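Local coordinates for putative integron gene cassette protein (Uncultured bacterium, PDB 3GHJ), which is of unknown function but belongs to the glyoxalase/bleomycin resistance protein/dioxygenase superfamily, whose members include metal-dependent enzymes and drug-binding proteins, at residues A[84-98]-A[127-141]. The protein carries 1 engineered substitution. Residues are numbered along the deposited sequence; the frame is centred on the assembly and turned at random. Where two conformers were deposited one is given.
Sequences WQQQHFSFRVEKSEI and YFADPNGHALEFTAL
Phe91 and Thr139 lie on neighbouring parallel strands, 88-93 and 135-140, the first and last of the C-terminal βαβββ module, the repeating unit of the glyoxalase/bleomycin-resistance fold. Backbone bonds bind them most regularly toward the C-terminal end: Phe91 N gives to Glu137 O, Phe91 O takes from Thr139 N at 2.9 Å, and Val93 N gives to Thr139 O. Nearer the start, Ala135 N donates to Gln87 O, and the imidazole of His88 adds a side-chain bond, ND1 to Ala135 O, 2.8 Å, with the donor lifted 35° out of the carbonyl plane. Glu31 of the second subunit takes the other ring nitrogen of His88, and an antiparallel ladder to that subunit continues the sheet beyond strand 88-93.

On the same face, in the conformer given, Ser90 OG donates to Thr139 OG1 (2.9 Å), whose hydroxyl in turn donates to Glu137 OE2 (2.7 Å) from above the carboxylate plane; Ser125 also bonds that oxygen. On the other face the packing is apolar. Phe89 brings CZ to within 3.6 Å of Leu136 CD1, and Val93 sets CG1 against CB of Phe138; both these last side chains touch Leu101 of helix 98-107.

In the approach to the strands, His134 ND1 accepts from Gln87 N at 3.0 Å, while NE2 donates to the carbonyl of Lys35. CB of Gln87 makes a CH-pi contact over one face of this imidazole. At the opposite end the Arg92 chain, in the conformer given, bends at chi2 (67°) so that CD1 of Leu141 lies over one face of the Arg92 guanidinium, toward its rim, and one water joins Arg92 NE, Val93 O and Leu141 N.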
loop_
_atom_site.group_PDB
_atom_site.type_symbol
_atom_site.label_atom_id
_atom_site.label_comp_id
_atom_site.label_asym_id
_atom_site.label_seq_id
_atom_site.Cartn_x
_atom_site.Cartn_y
_atom_site.Cartn_z
ATOM N N TRP A 84 -5.443 -18.059 -1.769
ATOM C CA TRP A 84 -4.670 -17.072 -2.508
ATOM C C TRP A 84 -5.552 -16.030 -3.183
ATOM O O TRP A 84 -6.559 -16.358 -3.810
ATOM C CB TRP A 84 -3.809 -17.750 -3.581
ATOM C CG TRP A 84 -2.858 -16.795 -4.281
ATOM C CD1 TRP A 84 -1.593 -16.456 -3.880
ATOM C CD2 TRP A 84 -3.101 -16.064 -5.494
ATOM N NE1 TRP A 84 -1.041 -15.558 -4.762
ATOM C CE2 TRP A 84 -1.938 -15.308 -5.767
ATOM C CE3 TRP A 84 -4.176 -15.990 -6.391
ATOM C CZ2 TRP A 84 -1.827 -14.491 -6.894
ATOM C CZ3 TRP A 84 -4.067 -15.175 -7.507
ATOM C CH2 TRP A 84 -2.897 -14.438 -7.753
ATOM N N GLN A 85 -5.192 -14.746 -3.038
ATOM C CA GLN A 85 -5.801 -13.688 -3.788
ATOM C C GLN A 85 -4.736 -12.691 -4.219
ATOM O O GLN A 85 -3.951 -12.305 -3.433
ATOM C CB GLN A 85 -6.881 -12.952 -2.970
ATOM C CG GLN A 85 -8.275 -13.573 -3.091
ATOM C CD GLN A 85 -9.405 -12.594 -2.754
ATOM O OE1 GLN A 85 -9.239 -11.390 -2.695
ATOM N NE2 GLN A 85 -10.524 -13.148 -2.488
ATOM N N GLN A 86 -4.771 -12.303 -5.473
ATOM C CA GLN A 86 -3.774 -11.378 -5.983
ATOM C C GLN A 86 -3.915 -10.005 -5.350
ATOM O O GLN A 86 -5.024 -9.480 -5.218
ATOM C CB GLN A 86 -3.847 -11.250 -7.506
ATOM C CG GLN A 86 -2.563 -10.653 -8.073
ATOM C CD GLN A 86 -2.540 -10.619 -9.575
ATOM O OE1 GLN A 86 -1.582 -11.096 -10.199
ATOM N NE2 GLN A 86 -3.579 -10.060 -10.170
ATOM N N GLN A 87 -2.785 -9.434 -4.979
ATOM C CA GLN A 87 -2.716 -8.072 -4.515
ATOM C C GLN A 87 -1.996 -7.199 -5.554
ATOM O O GLN A 87 -1.246 -7.683 -6.340
ATOM C CB GLN A 87 -1.969 -8.021 -3.195
ATOM C CG GLN A 87 -2.714 -8.697 -2.067
ATOM C CD GLN A 87 -1.976 -8.686 -0.755
ATOM O OE1 GLN A 87 -1.717 -9.693 -0.201
ATOM N NE2 GLN A 87 -1.701 -7.516 -0.257
ATOM N N HIS A 88 -2.280 -5.904 -5.490
ATOM C CA HIS A 88 -1.585 -4.915 -6.274
ATOM C C HIS A 88 -1.188 -3.741 -5.422
ATOM O O HIS A 88 -1.978 -3.198 -4.749
ATOM C CB HIS A 88 -2.401 -4.364 -7.475
ATOM C CG HIS A 88 -1.743 -3.168 -8.105
ATOM N ND1 HIS A 88 -0.562 -3.259 -8.806
ATOM C CD2 HIS A 88 -2.053 -1.853 -8.075
ATOM C CE1 HIS A 88 -0.191 -2.058 -9.192
ATOM N NE2 HIS A 88 -1.065 -1.187 -8.746
ATOM N N PHE A 89 0.079 -3.365 -5.551
ATOM C CA PHE A 89 0.630 -2.193 -4.936
ATOM C C PHE A 89 1.851 -1.718 -5.699
ATOM O O PHE A 89 2.440 -2.464 -6.399
ATOM C CB PHE A 89 0.964 -2.424 -3.435
ATOM C CG PHE A 89 1.699 -3.710 -3.156
ATOM C CD1 PHE A 89 1.013 -4.854 -2.909
ATOM C CD2 PHE A 89 3.056 -3.735 -3.094
ATOM C CE1 PHE A 89 1.664 -6.022 -2.682
ATOM C CE2 PHE A 89 3.696 -4.908 -2.857
ATOM C CZ PHE A 89 3.018 -6.032 -2.647
ATOM N N SER A 90 2.222 -0.466 -5.505
ATOM C CA SER A 90 3.372 0.075 -6.228
ATOM C C SER A 90 4.286 0.876 -5.319
ATOM O O SER A 90 3.861 1.399 -4.283
ATOM C CB SER A 90 2.926 0.943 -7.405
ATOM O OG SER A 90 2.681 2.269 -6.984
ATOM N N PHE A 91 5.546 0.973 -5.723
ATOM C CA PHE A 91 6.538 1.758 -5.014
ATOM C C PHE A 91 6.952 2.938 -5.875
ATOM O O PHE A 91 7.020 2.830 -7.096
ATOM C CB PHE A 91 7.761 0.890 -4.685
ATOM C CG PHE A 91 7.414 -0.341 -3.900
ATOM C CD1 PHE A 91 7.257 -0.255 -2.532
ATOM C CD2 PHE A 91 7.187 -1.561 -4.522
ATOM C CE1 PHE A 91 6.906 -1.364 -1.775
ATOM C CE2 PHE A 91 6.837 -2.692 -3.768
ATOM C CZ PHE A 91 6.698 -2.585 -2.388
ATOM N N ARG A 92 7.245 4.051 -5.217
ATOM C CA ARG A 92 7.669 5.274 -5.877
ATOM C C ARG A 92 9.126 5.185 -6.308
ATOM O O ARG A 92 9.980 4.765 -5.522
ATOM C CB ARG A 92 7.506 6.441 -4.903
ATOM C CG ARG A 92 7.844 7.793 -5.499
ATOM C CD ARG A 92 6.837 8.182 -6.569
ATOM N NE ARG A 92 7.049 9.544 -7.052
ATOM C CZ ARG A 92 6.550 10.634 -6.477
ATOM N NH1 ARG A 92 5.801 10.534 -5.388
ATOM N NH2 ARG A 92 6.803 11.829 -6.995
ATOM N N VAL A 93 9.406 5.580 -7.551
ATOM C CA VAL A 93 10.794 5.696 -8.028
ATOM C C VAL A 93 10.895 6.945 -8.893
ATOM O O VAL A 93 9.884 7.505 -9.314
ATOM C CB VAL A 93 11.243 4.450 -8.844
ATOM C CG1 VAL A 93 10.994 3.167 -8.051
ATOM C CG2 VAL A 93 10.533 4.397 -10.188
ATOM N N GLU A 94 12.126 7.374 -9.177
ATOM C CA GLU A 94 12.344 8.515 -10.058
ATOM C C GLU A 94 12.210 8.101 -11.521
ATOM O O GLU A 94 12.566 6.977 -11.888
ATOM C CB GLU A 94 13.731 9.108 -9.803
ATOM C CG GLU A 94 13.871 9.757 -8.431
ATOM C CD GLU A 94 15.316 9.989 -8.032
ATOM O OE1 GLU A 94 16.213 9.347 -8.617
ATOM O OE2 GLU A 94 15.554 10.811 -7.123
ATOM N N LYS A 95 11.699 8.994 -12.366
ATOM C CA LYS A 95 11.531 8.674 -13.779
ATOM C C LYS A 95 12.855 8.270 -14.428
ATOM O O LYS A 95 12.902 7.350 -15.246
ATOM C CB LYS A 95 10.911 9.847 -14.551
ATOM C CG LYS A 95 9.417 10.034 -14.300
ATOM C CD LYS A 95 8.812 11.064 -15.244
ATOM C CE LYS A 95 7.290 11.065 -15.144
ATOM N NZ LYS A 95 6.681 12.185 -15.913
ATOM N N SER A 96 13.927 8.958 -14.047
ATOM C CA SER A 96 15.249 8.684 -14.613
ATOM C C SER A 96 15.797 7.317 -14.220
ATOM O O SER A 96 16.760 6.838 -14.818
ATOM C CB SER A 96 16.241 9.760 -14.180
ATOM O OG SER A 96 16.406 9.749 -12.773
ATOM N N GLU A 97 15.196 6.687 -13.216
ATOM C CA GLU A 97 15.660 5.384 -12.747
ATOM C C GLU A 97 14.860 4.206 -13.303
ATOM O O GLU A 97 15.150 3.051 -12.982
ATOM C CB GLU A 97 15.685 5.337 -11.215
ATOM C CG GLU A 97 16.654 6.338 -10.601
ATOM C CD GLU A 97 18.098 6.094 -11.004
ATOM O OE1 GLU A 97 18.446 4.937 -11.322
ATOM O OE2 GLU A 97 18.889 7.063 -10.994
ATOM N N ILE A 98 13.874 4.491 -14.147
ATOM C CA ILE A 98 13.044 3.444 -14.736
ATOM C C ILE A 98 13.870 2.391 -15.492
ATOM O O ILE A 98 13.737 1.199 -15.238
ATOM C CB ILE A 98 11.927 4.053 -15.635
ATOM C CG1 ILE A 98 10.853 4.751 -14.765
ATOM C CG2 ILE A 98 11.314 2.998 -16.554
ATOM C CD1 ILE A 98 9.947 3.778 -13.988
ATOM N N TYR A 127 5.966 -3.051 -14.370
ATOM C CA TYR A 127 5.170 -4.080 -13.712
ATOM C C TYR A 127 5.937 -5.382 -13.605
ATOM O O TYR A 127 6.612 -5.791 -14.552
ATOM C CB TYR A 127 3.875 -4.317 -14.487
ATOM C CG TYR A 127 2.949 -3.127 -14.502
ATOM C CD1 TYR A 127 2.927 -2.252 -15.583
ATOM C CD2 TYR A 127 2.110 -2.862 -13.425
ATOM C CE1 TYR A 127 2.080 -1.149 -15.597
ATOM C CE2 TYR A 127 1.257 -1.763 -13.431
ATOM C CZ TYR A 127 1.245 -0.918 -14.521
ATOM O OH TYR A 127 0.396 0.169 -14.532
ATOM N N PHE A 128 5.838 -6.041 -12.461
ATOM C CA PHE A 128 6.512 -7.315 -12.248
ATOM C C PHE A 128 5.834 -8.046 -11.109
ATOM O O PHE A 128 5.031 -7.460 -10.369
ATOM C CB PHE A 128 8.004 -7.113 -11.935
ATOM C CG PHE A 128 8.270 -6.302 -10.687
ATOM C CD1 PHE A 128 8.230 -4.918 -10.725
ATOM C CD2 PHE A 128 8.561 -6.933 -9.483
ATOM C CE1 PHE A 128 8.482 -4.164 -9.576
ATOM C CE2 PHE A 128 8.812 -6.191 -8.328
ATOM C CZ PHE A 128 8.769 -4.805 -8.376
ATOM N N ALA A 129 6.148 -9.327 -10.972
ATOM C CA ALA A 129 5.565 -10.187 -9.951
ATOM C C ALA A 129 6.514 -10.426 -8.785
ATOM O O ALA A 129 7.733 -10.466 -8.962
ATOM C CB ALA A 129 5.148 -11.531 -10.570
ATOM N N ASP A 130 5.958 -10.584 -7.583
ATOM C CA ASP A 130 6.719 -11.154 -6.483
ATOM C C ASP A 130 6.582 -12.691 -6.535
ATOM O O ASP A 130 5.956 -13.219 -7.463
ATOM C CB ASP A 130 6.326 -10.516 -5.126
ATOM C CG ASP A 130 5.082 -11.122 -4.502
ATOM O OD1 ASP A 130 4.340 -11.866 -5.168
ATOM O OD2 ASP A 130 4.857 -10.825 -3.314
ATOM N N PRO A 131 7.191 -13.412 -5.584
ATOM C CA PRO A 131 7.147 -14.882 -5.677
ATOM C C PRO A 131 5.747 -15.466 -5.549
ATOM O O PRO A 131 5.528 -16.637 -5.883
ATOM C CB PRO A 131 8.007 -15.326 -4.491
ATOM C CG PRO A 131 8.987 -14.204 -4.321
ATOM C CD PRO A 131 8.174 -12.958 -4.584
ATOM N N ASN A 132 4.808 -14.660 -5.064
ATOM C CA ASN A 132 3.429 -15.083 -4.874
ATOM C C ASN A 132 2.560 -14.730 -6.066
ATOM O O ASN A 132 1.352 -14.986 -6.056
ATOM C CB ASN A 132 2.883 -14.364 -3.642
ATOM C CG ASN A 132 3.810 -14.491 -2.462
ATOM O OD1 ASN A 132 4.488 -13.522 -2.058
ATOM N ND2 ASN A 132 3.888 -15.687 -1.918
ATOM N N GLY A 133 3.149 -14.106 -7.078
ATOM C CA GLY A 133 2.378 -13.655 -8.214
ATOM C C GLY A 133 1.592 -12.387 -7.949
ATOM O O GLY A 133 0.707 -12.034 -8.724
ATOM N N HIS A 134 1.903 -11.688 -6.864
ATOM C CA HIS A 134 1.268 -10.391 -6.690
ATOM C C HIS A 134 1.719 -9.450 -7.786
ATOM O O HIS A 134 2.827 -9.587 -8.336
ATOM C CB HIS A 134 1.571 -9.808 -5.316
ATOM C CG HIS A 134 0.940 -10.581 -4.211
ATOM N ND1 HIS A 134 -0.376 -10.989 -4.257
ATOM C CD2 HIS A 134 1.447 -11.053 -3.046
ATOM C CE1 HIS A 134 -0.656 -11.671 -3.160
ATOM N NE2 HIS A 134 0.429 -11.718 -2.406
ATOM N N ALA A 135 0.848 -8.512 -8.127
ATOM C CA ALA A 135 1.118 -7.562 -9.191
ATOM C C ALA A 135 1.807 -6.340 -8.609
ATOM O O ALA A 135 1.147 -5.415 -8.123
ATOM C CB ALA A 135 -0.196 -7.173 -9.875
ATOM N N LEU A 136 3.135 -6.348 -8.632
ATOM C CA LEU A 136 3.914 -5.224 -8.130
ATOM C C LEU A 136 4.206 -4.236 -9.246
ATOM O O LEU A 136 4.092 -4.552 -10.437
ATOM C CB LEU A 136 5.219 -5.705 -7.477
ATOM C CG LEU A 136 5.130 -6.150 -6.014
ATOM C CD1 LEU A 136 4.136 -7.296 -5.848
ATOM C CD2 LEU A 136 6.515 -6.546 -5.494
ATOM N N GLU A 137 4.578 -3.030 -8.855
ATOM C CA GLU A 137 4.771 -1.948 -9.798
ATOM C C GLU A 137 5.779 -0.962 -9.224
ATOM O O GLU A 137 5.841 -0.765 -8.004
ATOM C CB GLU A 137 3.420 -1.269 -10.071
ATOM C CG GLU A 137 3.484 -0.007 -10.909
ATOM C CD GLU A 137 2.150 0.707 -11.007
ATOM O OE1 GLU A 137 1.113 0.121 -10.617
ATOM O OE2 GLU A 137 2.141 1.869 -11.463
ATOM N N PHE A 138 6.598 -0.382 -10.100
ATOM C CA PHE A 138 7.327 0.838 -9.787
ATOM C C PHE A 138 6.639 1.959 -10.554
ATOM O O PHE A 138 6.411 1.829 -11.761
ATOM C CB PHE A 138 8.789 0.763 -10.238
ATOM C CG PHE A 138 9.631 -0.239 -9.491
ATOM C CD1 PHE A 138 9.387 -0.554 -8.166
ATOM C CD2 PHE A 138 10.722 -0.831 -10.115
ATOM C CE1 PHE A 138 10.193 -1.471 -7.496
ATOM C CE2 PHE A 138 11.523 -1.741 -9.450
ATOM C CZ PHE A 138 11.269 -2.057 -8.139
ATOM N N THR A 139 6.312 3.046 -9.870
ATOM C CA THR A 139 5.634 4.186 -10.485
ATOM C C THR A 139 6.498 5.422 -10.346
ATOM O O THR A 139 6.934 5.766 -9.247
ATOM C CB THR A 139 4.296 4.492 -9.783
ATOM O OG1 THR A 139 3.551 3.280 -9.584
ATOM C CG2 THR A 139 3.471 5.486 -10.604
ATOM N N ALA A 140 6.742 6.096 -11.473
ATOM C CA ALA A 140 7.491 7.349 -11.479
ATOM C C ALA A 140 6.576 8.500 -11.903
ATOM O O ALA A 140 5.856 8.386 -12.893
ATOM C CB ALA A 140 8.702 7.237 -12.422
ATOM N N LEU A 141 6.620 9.597 -11.152
ATOM C CA LEU A 141 5.704 10.719 -11.352
ATOM C C LEU A 141 6.462 12.013 -11.577
ATOM O O LEU A 141 5.843 13.078 -11.582
ATOM C CB LEU A 141 4.789 10.906 -10.136
ATOM C CG LEU A 141 3.768 9.827 -9.794
ATOM C CD1 LEU A 141 4.394 8.768 -8.896
ATOM C CD2 LEU A 141 2.564 10.459 -9.122
ATOM O OXT LEU A 141 7.681 12.024 -11.741
HETATM O O HOH W 1 8.686 9.852 -9.200
HETATM O O HOH W 2 10.542 11.470 -11.210
#